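Local coordinates for DNA translocase coupling protein (Clostridium perfringens, PDB 6O1W) that probably couples ATP binding and hydrolysis to the movement of plasmid DNA during conjugative transfer, as a membrane-bound relative of the FtsK/SpoIIIE translocases, at residues K93-L98 with V114-S119; K128-L133 with N293-I298; D234-L239 with L274-Q279. All blocks are in the same frame, centred on the assembly; numbering follows the deposited sequence.

All three contacts reach the mixed sheet of the FtsK/SpoIIIE-like P-loop ATPase domain. Contact 1 lies near one margin of the sheet, its centre about 20 Å from that of contact 2 and 25 Å from that of contact 3. Contacts 2 and 3 are direct neighbours with centres 13 Å apart: strands 132-135 and 272-278 run side by side, with a probable hydrogen bond of 2.8 Å from I276 N to I132 O. No nucleotide is bound to this chain, yet contact 3 borders the ATP site most closely, the D234 side chain being about 3 Å from that of S143, a predicted ATP-binding residue. A bound glucose lies about 4 Å from the T117 side chain.

Contact 1. Residues K93-L98 with V114-S119; sequences KIPKYL and VGQTFS
Packing and water, rather than any direct hydrogen bond, join residues 93-98 to residues 114-119. At G115, whose backbone angles (phi 155°, psi -162°) suit a residue without a side chain, L98 brings its CD2 branch to 4.0 Å from G115 CA. Q116 follows with CG anti to its backbone N and the chain extended, and crosses both P95 and L98 at about a right angle. Its amide lies against the proline ring, with Q116 OE1 3.6 Å from P95 CG, while Q116 NE2 donates to a water at 2.7 Å. That same water donates to K93 O and T117 O, tying three groups together. T117 turns its side chain away, OG1 bonding to Q337 O, and offers its carbonyl carbon to I94 CG2 at 3.4 Å. The methyl then serves F118 as well: I94 CG2 sits over one ring face, 4.2 Å from the F118 ring centroid, in a CH-pi contact. A second water donates to both K93 O and F118 O. Strand 121-125 pairs with strand 111-116 at V114 and G115, and strand 334-340 lies along it, its residues Q337 and Q339 also touching I94 and L98.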
ATOM      1  N   LYS A  93      -2.194   2.175  19.065  1.00 43.25           N
ATOM      2  CA  LYS A  93      -3.559   2.270  18.589  1.00 44.19           C
ATOM      3  C   LYS A  93      -3.691   2.855  17.172  1.00 48.08           C
ATOM      4  O   LYS A  93      -3.089   3.881  16.845  1.00 48.10           O
ATOM      5  CB  LYS A  93      -4.417   3.043  19.601  1.00 48.34           C
ATOM      6  CG  LYS A  93      -5.920   2.806  19.461  1.00 75.17           C
ATOM      7  CD  LYS A  93      -6.469   1.810  20.497  1.00 91.57           C
ATOM      8  CE  LYS A  93      -7.923   1.473  20.238  1.00100.30           C
ATOM      9  NZ  LYS A  93      -8.472   0.530  21.246  1.00104.31           N
ATOM     10  N   ILE A  94      -4.451   2.151  16.331  1.00 43.22           N
ATOM     11  CA  ILE A  94      -4.809   2.534  14.962  1.00 43.28           C
ATOM     12  C   ILE A  94      -6.228   2.022  14.741  1.00 43.60           C
ATOM     13  O   ILE A  94      -6.546   0.957  15.264  1.00 42.31           O
ATOM     14  CB  ILE A  94      -3.812   2.101  13.819  1.00 47.19           C
ATOM     15  CG1 ILE A  94      -3.446   0.617  13.853  1.00 47.85           C
ATOM     16  CG2 ILE A  94      -2.561   2.963  13.810  1.00 50.24           C
ATOM     17  CD1 ILE A  94      -2.429   0.236  12.781  1.00 55.64           C
ATOM     18  N   PRO A  95      -7.088   2.715  13.963  1.00 39.80           N
ATOM     19  CA  PRO A  95      -8.456   2.222  13.773  1.00 38.98           C
ATOM     20  C   PRO A  95      -8.542   0.900  13.032  1.00 42.91           C
ATOM     21  O   PRO A  95      -7.598   0.503  12.348  1.00 42.13           O
ATOM     22  CB  PRO A  95      -9.137   3.355  12.989  1.00 40.58           C
ATOM     23  CG  PRO A  95      -8.269   4.547  13.165  1.00 44.92           C
ATOM     24  CD  PRO A  95      -6.889   4.000  13.261  1.00 41.09           C
ATOM     25  N   LYS A  96      -9.683   0.214  13.174  1.00 40.53           N
ATOM     26  CA  LYS A  96      -9.937  -1.065  12.491  1.00 41.17           C
ATOM     27  C   LYS A  96     -10.919  -0.813  11.332  1.00 46.45           C
ATOM     28  O   LYS A  96     -11.243  -1.720  10.557  1.00 46.89           O
ATOM     29  CB  LYS A  96     -10.481  -2.116  13.476  1.00 43.19           C
ATOM     30  CG  LYS A  96      -9.504  -2.487  14.580  1.00 54.68           C
ATOM     31  CD  LYS A  96      -9.936  -3.777  15.284  1.00 66.84           C
ATOM     32  CE  LYS A  96      -8.856  -4.305  16.204  1.00 82.94           C
ATOM     33  NZ  LYS A  96      -9.130  -5.697  16.647  1.00 93.30           N
ATOM     34  N   TYR A  97     -11.400   0.438  11.251  1.00 43.02           N
ATOM     35  CA  TYR A  97     -12.289   0.957  10.226  1.00 43.39           C
ATOM     36  C   TYR A  97     -12.106   2.452  10.188  1.00 46.69           C
ATOM     37  O   TYR A  97     -12.154   3.115  11.222  1.00 45.70           O
ATOM     38  CB  TYR A  97     -13.757   0.602  10.504  1.00 45.56           C
ATOM     39  CG  TYR A  97     -14.713   1.097   9.440  1.00 47.89           C
ATOM     40  CD1 TYR A  97     -14.601   0.672   8.117  1.00 48.87           C
ATOM     41  CD2 TYR A  97     -15.750   1.970   9.759  1.00 48.80           C
ATOM     42  CE1 TYR A  97     -15.487   1.112   7.139  1.00 46.71           C
ATOM     43  CE2 TYR A  97     -16.648   2.405   8.790  1.00 49.56           C
ATOM     44  CZ  TYR A  97     -16.505   1.984   7.481  1.00 54.65           C
ATOM     45  OH  TYR A  97     -17.402   2.408   6.530  1.00 56.94           O
ATOM     46  N   LEU A  98     -11.872   2.986   8.984  1.00 43.17           N
ATOM     47  CA  LEU A  98     -11.614   4.405   8.804  1.00 41.76           C
ATOM     48  C   LEU A  98     -12.262   4.839   7.494  1.00 46.10           C
ATOM     49  O   LEU A  98     -11.640   4.743   6.426  1.00 45.08           O
ATOM     50  CB  LEU A  98     -10.091   4.626   8.804  1.00 40.66           C
ATOM     51  CG  LEU A  98      -9.564   6.017   8.700  1.00 43.53           C
ATOM     52  CD1 LEU A  98      -9.806   6.792   9.995  1.00 43.91           C
ATOM     53  CD2 LEU A  98      -8.097   5.971   8.364  1.00 43.17           C
ATOM     54  N   VAL A 114      -3.493   8.549   2.481  1.00 32.26           N
ATOM     55  CA  VAL A 114      -3.975   7.182   2.231  1.00 32.60           C
ATOM     56  C   VAL A 114      -4.598   6.483   3.472  1.00 35.16           C
ATOM     57  O   VAL A 114      -5.232   5.444   3.318  1.00 33.60           O
ATOM     58  CB  VAL A 114      -2.913   6.292   1.548  1.00 36.26           C
ATOM     59  CG1 VAL A 114      -2.618   6.818   0.144  1.00 36.82           C
ATOM     60  CG2 VAL A 114      -1.638   6.214   2.370  1.00 35.49           C
ATOM     61  N   GLY A 115      -4.442   7.069   4.651  1.00 31.27           N
ATOM     62  CA  GLY A 115      -4.997   6.512   5.870  1.00 31.72           C
ATOM     63  C   GLY A 115      -4.284   6.927   7.136  1.00 36.52           C
ATOM     64  O   GLY A 115      -3.520   7.892   7.134  1.00 34.67           O
ATOM     65  N   GLN A 116      -4.514   6.173   8.221  1.00 34.22           N
ATOM     66  CA  GLN A 116      -3.998   6.497   9.551  1.00 34.23           C
ATOM     67  C   GLN A 116      -2.977   5.551  10.101  1.00 37.37           C
ATOM     68  O   GLN A 116      -3.220   4.351  10.126  1.00 36.04           O
ATOM     69  CB  GLN A 116      -5.169   6.573  10.556  1.00 35.64           C
ATOM     70  CG  GLN A 116      -4.858   7.450  11.762  1.00 49.90           C
ATOM     71  CD  GLN A 116      -6.021   7.579  12.710  1.00 54.09           C
ATOM     72  OE1 GLN A 116      -7.151   7.870  12.327  1.00 44.07           O
ATOM     73  NE2 GLN A 116      -5.753   7.395  13.979  1.00 47.55           N
ATOM     74  N   THR A 117      -1.875   6.111  10.645  1.00 34.90           N
ATOM     75  CA  THR A 117      -0.822   5.361  11.323  1.00 35.80           C
ATOM     76  C   THR A 117      -0.885   5.707  12.848  1.00 41.90           C
ATOM     77  O   THR A 117      -1.878   6.287  13.286  1.00 41.09           O
ATOM     78  CB  THR A 117       0.554   5.514  10.621  1.00 39.78           C
ATOM     79  OG1 THR A 117       1.432   4.493  11.116  1.00 37.10           O
ATOM     80  CG2 THR A 117       1.184   6.891  10.823  1.00 37.80           C
ATOM     81  N   PHE A 118       0.124   5.304  13.641  1.00 40.16           N
ATOM     82  CA  PHE A 118       0.167   5.513  15.104  1.00 40.10           C
ATOM     83  C   PHE A 118       0.187   6.985  15.512  1.00 48.69           C
ATOM     84  O   PHE A 118      -0.572   7.373  16.396  1.00 48.56           O
ATOM     85  CB  PHE A 118       1.338   4.743  15.746  1.00 40.23           C
ATOM     86  CG  PHE A 118       1.342   3.282  15.362  1.00 39.50           C
ATOM     87  CD1 PHE A 118       0.460   2.390  15.956  1.00 40.35           C
ATOM     88  CD2 PHE A 118       2.170   2.817  14.347  1.00 40.05           C
ATOM     89  CE1 PHE A 118       0.430   1.040  15.570  1.00 40.14           C
ATOM     90  CE2 PHE A 118       2.119   1.475  13.940  1.00 42.15           C
ATOM     91  CZ  PHE A 118       1.259   0.593  14.566  1.00 39.00           C
ATOM     92  N   SER A 119       1.045   7.793  14.858  1.00 48.02           N
ATOM     93  CA  SER A 119       1.174   9.228  15.078  1.00 48.95           C
ATOM     94  C   SER A 119       0.868   9.914  13.753  1.00 53.70           C
ATOM     95  O   SER A 119       1.749  10.000  12.889  1.00 55.39           O
ATOM     96  CB  SER A 119       2.591   9.583  15.525  1.00 53.40           C
ATOM     97  OG  SER A 119       2.969   8.910  16.714  1.00 66.43           O
TER
HETATM   98  O   HOH W   1      -3.821   6.042  15.385  1.00 53.26           O
HETATM   99  O   HOH W   2      -1.712   5.500  18.542  1.00 56.67           O

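Contact 2. Residues K128-L133 with N293-I298; sequences KSPHIL and NVPVRI
I132 and V296 lie side by side and point the same way, as paired residues of two parallel strands do. The CG1 branch of I132 rests 3.8 Å from V296 CB, while its CG2 branch meets the tip of I298, the gap from I132 CG2 to I298 CD1 being 3.8 Å. On the other face L133 and R297 cross obliquely, with L133 CD2 4.1 Å from R297 CD. A bend at chi2 (-75°) folds the arginine back along its own segment, where NE and NH2 grip V294 O side-on, R297 NE at 2.8 Å and almost along the carbonyl axis. V294, just past the end of a helix, in turn lays CG1 against L133 CB and the peptide between I132 and L133. H131 turns its ring edge to N293, with H131 CD2 3.5 Å from N293 O in the ring plane, and P130 CB covers one ring face; H131 ND1 is held by L274 N. Between the two strands, backbone bonds fix the register: V296 N to H131 O at 3.3 Å, L133 N to V296 O at 2.9 Å, and I298 N to L133 O at 2.8 Å. Strand 132-135 has strand 272-278 as its other neighbour, and strand 296-299 is flanked by strand 326-331. Helix 142-155, which begins within the P-loop, packs on the face of I132 and V296 through I149 on I132 and I145 on I298.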
ATOM      1  N   LYS A 128       7.450  14.466  -4.995  1.00 34.06           N
ATOM      2  CA  LYS A 128       8.669  13.868  -4.417  1.00 34.12           C
ATOM      3  C   LYS A 128       8.788  12.363  -4.676  1.00 36.52           C
ATOM      4  O   LYS A 128       9.878  11.881  -4.981  1.00 34.97           O
ATOM      5  CB  LYS A 128       8.726  14.163  -2.913  1.00 37.28           C
ATOM      6  CG  LYS A 128       8.933  15.657  -2.633  1.00 50.22           C
ATOM      7  CD  LYS A 128       8.629  16.054  -1.206  1.00 64.34           C
ATOM      8  CE  LYS A 128       8.976  17.514  -0.989  1.00 75.49           C
ATOM      9  NZ  LYS A 128       8.523  18.011   0.339  1.00 83.31           N
ATOM     10  N   SER A 129       7.657  11.633  -4.596  1.00 31.90           N
ATOM     11  CA  SER A 129       7.594  10.174  -4.783  1.00 30.96           C
ATOM     12  C   SER A 129       6.426   9.968  -5.762  1.00 31.75           C
ATOM     13  O   SER A 129       5.267   9.975  -5.366  1.00 28.94           O
ATOM     14  CB  SER A 129       7.405   9.496  -3.436  1.00 35.64           C
ATOM     15  OG  SER A 129       6.235   9.993  -2.811  1.00 50.34           O
ATOM     16  N   PRO A 130       6.745   9.984  -7.080  1.00 28.91           N
ATOM     17  CA  PRO A 130       5.683  10.113  -8.096  1.00 28.88           C
ATOM     18  C   PRO A 130       4.832   8.893  -8.424  1.00 34.03           C
ATOM     19  O   PRO A 130       3.782   9.073  -9.058  1.00 35.37           O
ATOM     20  CB  PRO A 130       6.449  10.581  -9.348  1.00 29.83           C
ATOM     21  CG  PRO A 130       7.850  10.066  -9.161  1.00 32.57           C
ATOM     22  CD  PRO A 130       8.097  10.092  -7.683  1.00 28.37           C
ATOM     23  N   HIS A 131       5.276   7.675  -8.055  1.00 28.12           N
ATOM     24  CA  HIS A 131       4.532   6.462  -8.391  1.00 25.45           C
ATOM     25  C   HIS A 131       4.251   5.595  -7.183  1.00 28.56           C
ATOM     26  O   HIS A 131       5.032   5.571  -6.226  1.00 28.72           O
ATOM     27  CB  HIS A 131       5.225   5.675  -9.518  1.00 25.27           C
ATOM     28  CG  HIS A 131       5.663   6.545 -10.653  1.00 27.45           C
ATOM     29  ND1 HIS A 131       4.747   7.267 -11.411  1.00 28.77           N
ATOM     30  CD2 HIS A 131       6.911   6.836 -11.082  1.00 28.73           C
ATOM     31  CE1 HIS A 131       5.467   7.949 -12.288  1.00 27.55           C
ATOM     32  NE2 HIS A 131       6.773   7.727 -12.130  1.00 27.79           N
ATOM     33  N   ILE A 132       3.116   4.908  -7.221  1.00 24.54           N
ATOM     34  CA  ILE A 132       2.611   4.077  -6.125  1.00 25.51           C
ATOM     35  C   ILE A 132       2.258   2.676  -6.624  1.00 30.17           C
ATOM     36  O   ILE A 132       1.595   2.522  -7.656  1.00 28.47           O
ATOM     37  CB  ILE A 132       1.343   4.751  -5.524  1.00 28.47           C
ATOM     38  CG1 ILE A 132       1.666   6.167  -4.981  1.00 30.50           C
ATOM     39  CG2 ILE A 132       0.662   3.850  -4.463  1.00 28.17           C
ATOM     40  CD1 ILE A 132       0.469   7.041  -4.568  1.00 34.63           C
ATOM     41  N   LEU A 133       2.649   1.673  -5.856  1.00 26.16           N
ATOM     42  CA  LEU A 133       2.276   0.300  -6.136  1.00 25.70           C
ATOM     43  C   LEU A 133       1.492  -0.179  -4.902  1.00 29.65           C
ATOM     44  O   LEU A 133       1.990  -0.084  -3.759  1.00 28.64           O
ATOM     45  CB  LEU A 133       3.529  -0.567  -6.374  1.00 26.23           C
ATOM     46  CG  LEU A 133       3.260  -2.086  -6.616  1.00 33.16           C
ATOM     47  CD1 LEU A 133       2.936  -2.352  -8.058  1.00 33.09           C
ATOM     48  CD2 LEU A 133       4.492  -2.925  -6.279  1.00 38.93           C
ATOM     49  N   ASN A 293      11.937   2.145  -9.883  1.00 34.87           N
ATOM     50  CA  ASN A 293      11.327   3.429 -10.224  1.00 33.99           C
ATOM     51  C   ASN A 293       9.994   3.723  -9.559  1.00 36.31           C
ATOM     52  O   ASN A 293       9.461   4.814  -9.753  1.00 35.95           O
ATOM     53  CB  ASN A 293      11.204   3.573 -11.741  1.00 33.09           C
ATOM     54  CG  ASN A 293      12.515   3.441 -12.470  1.00 46.75           C
ATOM     55  OD1 ASN A 293      12.681   2.591 -13.336  1.00 47.51           O
ATOM     56  ND2 ASN A 293      13.475   4.259 -12.126  1.00 34.30           N
ATOM     57  N   VAL A 294       9.437   2.776  -8.815  1.00 31.75           N
ATOM     58  CA  VAL A 294       8.151   2.986  -8.123  1.00 31.58           C
ATOM     59  C   VAL A 294       8.463   3.057  -6.632  1.00 32.27           C
ATOM     60  O   VAL A 294       8.605   2.018  -6.024  1.00 31.94           O
ATOM     61  CB  VAL A 294       7.068   1.928  -8.480  1.00 34.58           C
ATOM     62  CG1 VAL A 294       5.757   2.208  -7.719  1.00 33.82           C
ATOM     63  CG2 VAL A 294       6.825   1.922  -9.994  1.00 34.22           C
ATOM     64  N   PRO A 295       8.625   4.260  -6.048  1.00 28.43           N
ATOM     65  CA  PRO A 295       9.089   4.342  -4.648  1.00 28.30           C
ATOM     66  C   PRO A 295       8.073   4.045  -3.552  1.00 33.95           C
ATOM     67  O   PRO A 295       8.491   3.607  -2.492  1.00 34.15           O
ATOM     68  CB  PRO A 295       9.603   5.785  -4.531  1.00 28.49           C
ATOM     69  CG  PRO A 295       8.799   6.540  -5.530  1.00 32.62           C
ATOM     70  CD  PRO A 295       8.585   5.603  -6.676  1.00 28.74           C
ATOM     71  N   VAL A 296       6.772   4.340  -3.763  1.00 29.42           N
ATOM     72  CA  VAL A 296       5.775   4.101  -2.724  1.00 28.82           C
ATOM     73  C   VAL A 296       5.229   2.683  -2.848  1.00 31.60           C
ATOM     74  O   VAL A 296       4.764   2.302  -3.923  1.00 29.18           O
ATOM     75  CB  VAL A 296       4.612   5.134  -2.750  1.00 31.99           C
ATOM     76  CG1 VAL A 296       3.598   4.825  -1.662  1.00 30.30           C
ATOM     77  CG2 VAL A 296       5.120   6.573  -2.623  1.00 31.76           C
ATOM     78  N   ARG A 297       5.272   1.912  -1.746  1.00 28.33           N
ATOM     79  CA  ARG A 297       4.692   0.573  -1.725  1.00 28.89           C
ATOM     80  C   ARG A 297       3.665   0.517  -0.629  1.00 32.11           C
ATOM     81  O   ARG A 297       3.925   0.896   0.528  1.00 30.66           O
ATOM     82  CB  ARG A 297       5.730  -0.536  -1.487  1.00 33.09           C
ATOM     83  CG  ARG A 297       7.027  -0.393  -2.264  1.00 38.26           C
ATOM     84  CD  ARG A 297       6.899  -0.751  -3.736  1.00 43.51           C
ATOM     85  NE  ARG A 297       8.079  -0.275  -4.456  1.00 38.85           N
ATOM     86  CZ  ARG A 297       9.269  -0.858  -4.391  1.00 56.70           C
ATOM     87  NH1 ARG A 297       9.437  -1.977  -3.687  1.00 38.91           N
ATOM     88  NH2 ARG A 297      10.305  -0.324  -5.014  1.00 44.73           N
ATOM     89  N   ILE A 298       2.502   0.032  -0.997  1.00 29.29           N
ATOM     90  CA  ILE A 298       1.406  -0.213  -0.086  1.00 28.63           C
ATOM     91  C   ILE A 298       1.174  -1.713  -0.202  1.00 33.88           C
ATOM     92  O   ILE A 298       0.921  -2.207  -1.296  1.00 34.41           O
ATOM     93  CB  ILE A 298       0.161   0.671  -0.355  1.00 31.19           C
ATOM     94  CG1 ILE A 298       0.500   2.160  -0.104  1.00 32.36           C
ATOM     95  CG2 ILE A 298      -0.972   0.250   0.570  1.00 31.15           C
ATOM     96  CD1 ILE A 298      -0.387   3.185  -0.852  1.00 35.16           C
TER

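Contact 3. Residues D234-L239 with L274-Q279; sequences DELAEL and LCIGVQ
D234 and E235 follow directly on the hydrophobic strand 229-233, the sequence pattern of a Walker B motif in a P-loop ATPase. The two acidic groups part ways. D234 faces the nucleotide site, where OD1 has a weak hydrogen bond with S143 OG and a weak, long ion pair with R147. E235 instead ties the next turn to the neighbouring strand: CG is anti to the backbone N, and a bend at chi2 (48°) swings the carboxylate back to Q279. There E235 OE1 accepts from Q279 N at 2.8 Å through its syn lone pair, in a rather bent bond (138°). E235 OE2 uses its anti lone pair for A237 N at 2.8 Å, a straight bond that caps the turn leading into the helix, and also accepts from a water 2.7 Å away. Both carboxylate oxygens are satisfied. Backbone supplies the other tie, L236 N donating to G277 O at 2.8 Å nearly along the carbonyl axis. With no side chain at G277, its CA comes within 3.6 Å of D234 O. L236 wedges its CB between two strand side chains, tightly enough that L236 CB is 3.5 Å from I276 CG2 and 3.4 Å from V278 CG1.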
ATOM      1  N   ASP A 234      -5.369  -0.899 -12.782  1.00 28.58           N
ATOM      2  CA  ASP A 234      -6.066  -1.790 -11.850  1.00 29.60           C
ATOM      3  C   ASP A 234      -5.287  -3.066 -11.582  1.00 34.32           C
ATOM      4  O   ASP A 234      -5.239  -3.512 -10.438  1.00 34.01           O
ATOM      5  CB  ASP A 234      -7.472  -2.136 -12.361  1.00 31.47           C
ATOM      6  CG  ASP A 234      -8.281  -2.933 -11.341  1.00 49.38           C
ATOM      7  OD1 ASP A 234      -8.744  -2.324 -10.334  1.00 51.37           O
ATOM      8  OD2 ASP A 234      -8.432  -4.162 -11.535  1.00 52.10           O
ATOM      9  N   GLU A 235      -4.649  -3.647 -12.622  1.00 29.64           N
ATOM     10  CA  GLU A 235      -3.907  -4.877 -12.415  1.00 29.36           C
ATOM     11  C   GLU A 235      -2.700  -4.899 -13.302  1.00 33.07           C
ATOM     12  O   GLU A 235      -2.843  -4.984 -14.532  1.00 34.29           O
ATOM     13  CB  GLU A 235      -4.832  -6.117 -12.596  1.00 30.91           C
ATOM     14  CG  GLU A 235      -4.137  -7.475 -12.465  1.00 42.42           C
ATOM     15  CD  GLU A 235      -3.247  -7.608 -11.241  1.00 54.46           C
ATOM     16  OE1 GLU A 235      -3.783  -7.605 -10.105  1.00 36.51           O
ATOM     17  OE2 GLU A 235      -2.008  -7.666 -11.420  1.00 36.16           O
ATOM     18  N   LEU A 236      -1.502  -4.815 -12.687  1.00 28.46           N
ATOM     19  CA  LEU A 236      -0.224  -4.813 -13.409  1.00 28.64           C
ATOM     20  C   LEU A 236       0.000  -6.105 -14.211  1.00 34.60           C
ATOM     21  O   LEU A 236       0.594  -6.030 -15.286  1.00 35.21           O
ATOM     22  CB  LEU A 236       0.965  -4.556 -12.463  1.00 28.23           C
ATOM     23  CG  LEU A 236       2.358  -4.248 -13.074  1.00 32.75           C
ATOM     24  CD1 LEU A 236       2.334  -3.074 -14.033  1.00 32.09           C
ATOM     25  CD2 LEU A 236       3.372  -4.010 -11.997  1.00 35.33           C
ATOM     26  N   ALA A 237      -0.501  -7.267 -13.720  1.00 31.28           N
ATOM     27  CA  ALA A 237      -0.359  -8.556 -14.428  1.00 31.80           C
ATOM     28  C   ALA A 237      -0.950  -8.525 -15.849  1.00 36.35           C
ATOM     29  O   ALA A 237      -0.409  -9.179 -16.727  1.00 36.58           O
ATOM     30  CB  ALA A 237      -0.970  -9.695 -13.622  1.00 32.05           C
ATOM     31  N   GLU A 238      -2.015  -7.736 -16.085  1.00 32.72           N
ATOM     32  CA  GLU A 238      -2.649  -7.577 -17.419  1.00 33.52           C
ATOM     33  C   GLU A 238      -1.690  -6.925 -18.461  1.00 39.36           C
ATOM     34  O   GLU A 238      -1.857  -7.128 -19.669  1.00 38.57           O
ATOM     35  CB  GLU A 238      -3.943  -6.753 -17.301  1.00 34.43           C
ATOM     36  CG  GLU A 238      -5.076  -7.519 -16.615  1.00 43.67           C
ATOM     37  CD  GLU A 238      -6.294  -6.738 -16.147  1.00 64.04           C
ATOM     38  OE1 GLU A 238      -6.367  -5.508 -16.380  1.00 43.54           O
ATOM     39  OE2 GLU A 238      -7.177  -7.367 -15.521  1.00 63.78           O
ATOM     40  N   LEU A 239      -0.693  -6.152 -17.986  1.00 36.52           N
ATOM     41  CA  LEU A 239       0.295  -5.505 -18.851  1.00 37.62           C
ATOM     42  C   LEU A 239       1.652  -6.243 -18.822  1.00 46.71           C
ATOM     43  O   LEU A 239       2.384  -6.183 -19.805  1.00 47.22           O
ATOM     44  CB  LEU A 239       0.529  -4.043 -18.405  1.00 37.08           C
ATOM     45  CG  LEU A 239      -0.619  -3.020 -18.544  1.00 40.98           C
ATOM     46  CD1 LEU A 239      -0.192  -1.692 -18.015  1.00 39.70           C
ATOM     47  CD2 LEU A 239      -1.069  -2.845 -20.007  1.00 41.29           C
ATOM     48  N   LEU A 274       1.858   7.257 -11.924  1.00 31.65           N
ATOM     49  CA  LEU A 274       1.360   5.880 -12.074  1.00 32.12           C
ATOM     50  C   LEU A 274       0.895   5.339 -10.728  1.00 35.96           C
ATOM     51  O   LEU A 274       1.664   5.404  -9.766  1.00 34.53           O
ATOM     52  CB  LEU A 274       2.459   4.966 -12.652  1.00 31.47           C
ATOM     53  CG  LEU A 274       2.873   5.266 -14.082  1.00 36.63           C
ATOM     54  CD1 LEU A 274       4.203   4.605 -14.422  1.00 36.47           C
ATOM     55  CD2 LEU A 274       1.795   4.858 -15.072  1.00 38.89           C
ATOM     56  N   CYS A 275      -0.352   4.847 -10.658  1.00 34.12           N
ATOM     57  CA  CYS A 275      -0.952   4.214  -9.474  1.00 37.01           C
ATOM     58  C   CYS A 275      -1.280   2.814  -9.911  1.00 35.95           C
ATOM     59  O   CYS A 275      -2.218   2.606 -10.698  1.00 33.77           O
ATOM     60  CB  CYS A 275      -2.195   4.956  -8.979  1.00 41.07           C
ATOM     61  SG  CYS A 275      -1.855   6.601  -8.299  1.00 47.69           S
ATOM     62  N   ILE A 276      -0.460   1.857  -9.458  1.00 30.85           N
ATOM     63  CA  ILE A 276      -0.529   0.462  -9.893  1.00 30.31           C
ATOM     64  C   ILE A 276      -1.053  -0.498  -8.832  1.00 33.62           C
ATOM     65  O   ILE A 276      -0.530  -0.540  -7.725  1.00 31.69           O
ATOM     66  CB  ILE A 276       0.865  -0.009 -10.391  1.00 34.23           C
ATOM     67  CG1 ILE A 276       1.535   1.006 -11.337  1.00 34.82           C
ATOM     68  CG2 ILE A 276       0.773  -1.402 -11.037  1.00 35.38           C
ATOM     69  CD1 ILE A 276       3.038   0.834 -11.457  1.00 35.83           C
ATOM     70  N   GLY A 277      -2.019  -1.322  -9.218  1.00 29.98           N
ATOM     71  CA  GLY A 277      -2.536  -2.394  -8.379  1.00 28.90           C
ATOM     72  C   GLY A 277      -1.951  -3.730  -8.803  1.00 33.69           C
ATOM     73  O   GLY A 277      -1.735  -3.976 -10.000  1.00 32.29           O
ATOM     74  N   VAL A 278      -1.646  -4.586  -7.818  1.00 31.61           N
ATOM     75  CA  VAL A 278      -1.130  -5.942  -8.026  1.00 33.15           C
ATOM     76  C   VAL A 278      -1.831  -6.911  -7.063  1.00 35.39           C
ATOM     77  O   VAL A 278      -1.767  -6.745  -5.844  1.00 33.35           O
ATOM     78  CB  VAL A 278       0.420  -6.085  -7.974  1.00 39.93           C
ATOM     79  CG1 VAL A 278       1.073  -5.633  -9.263  1.00 40.20           C
ATOM     80  CG2 VAL A 278       1.018  -5.325  -6.815  1.00 40.71           C
ATOM     81  N   GLN A 279      -2.487  -7.922  -7.604  1.00 33.17           N
ATOM     82  CA  GLN A 279      -3.162  -8.897  -6.748  1.00 33.96           C
ATOM     83  C   GLN A 279      -2.235 -10.039  -6.249  1.00 40.73           C
ATOM     84  O   GLN A 279      -2.352 -10.499  -5.096  1.00 40.45           O
ATOM     85  CB  GLN A 279      -4.372  -9.480  -7.472  1.00 34.24           C
ATOM     86  CG  GLN A 279      -5.294 -10.238  -6.542  1.00 47.18           C
ATOM     87  CD  GLN A 279      -6.216 -11.091  -7.342  1.00 70.82           C
ATOM     88  OE1 GLN A 279      -5.989 -12.297  -7.505  1.00 71.64           O
ATOM     89  NE2 GLN A 279      -7.257 -10.471  -7.877  1.00 57.13           N
TER
HETATM   90  O   HOH W   3      -1.256  -9.853  -9.986  1.00 34.82           O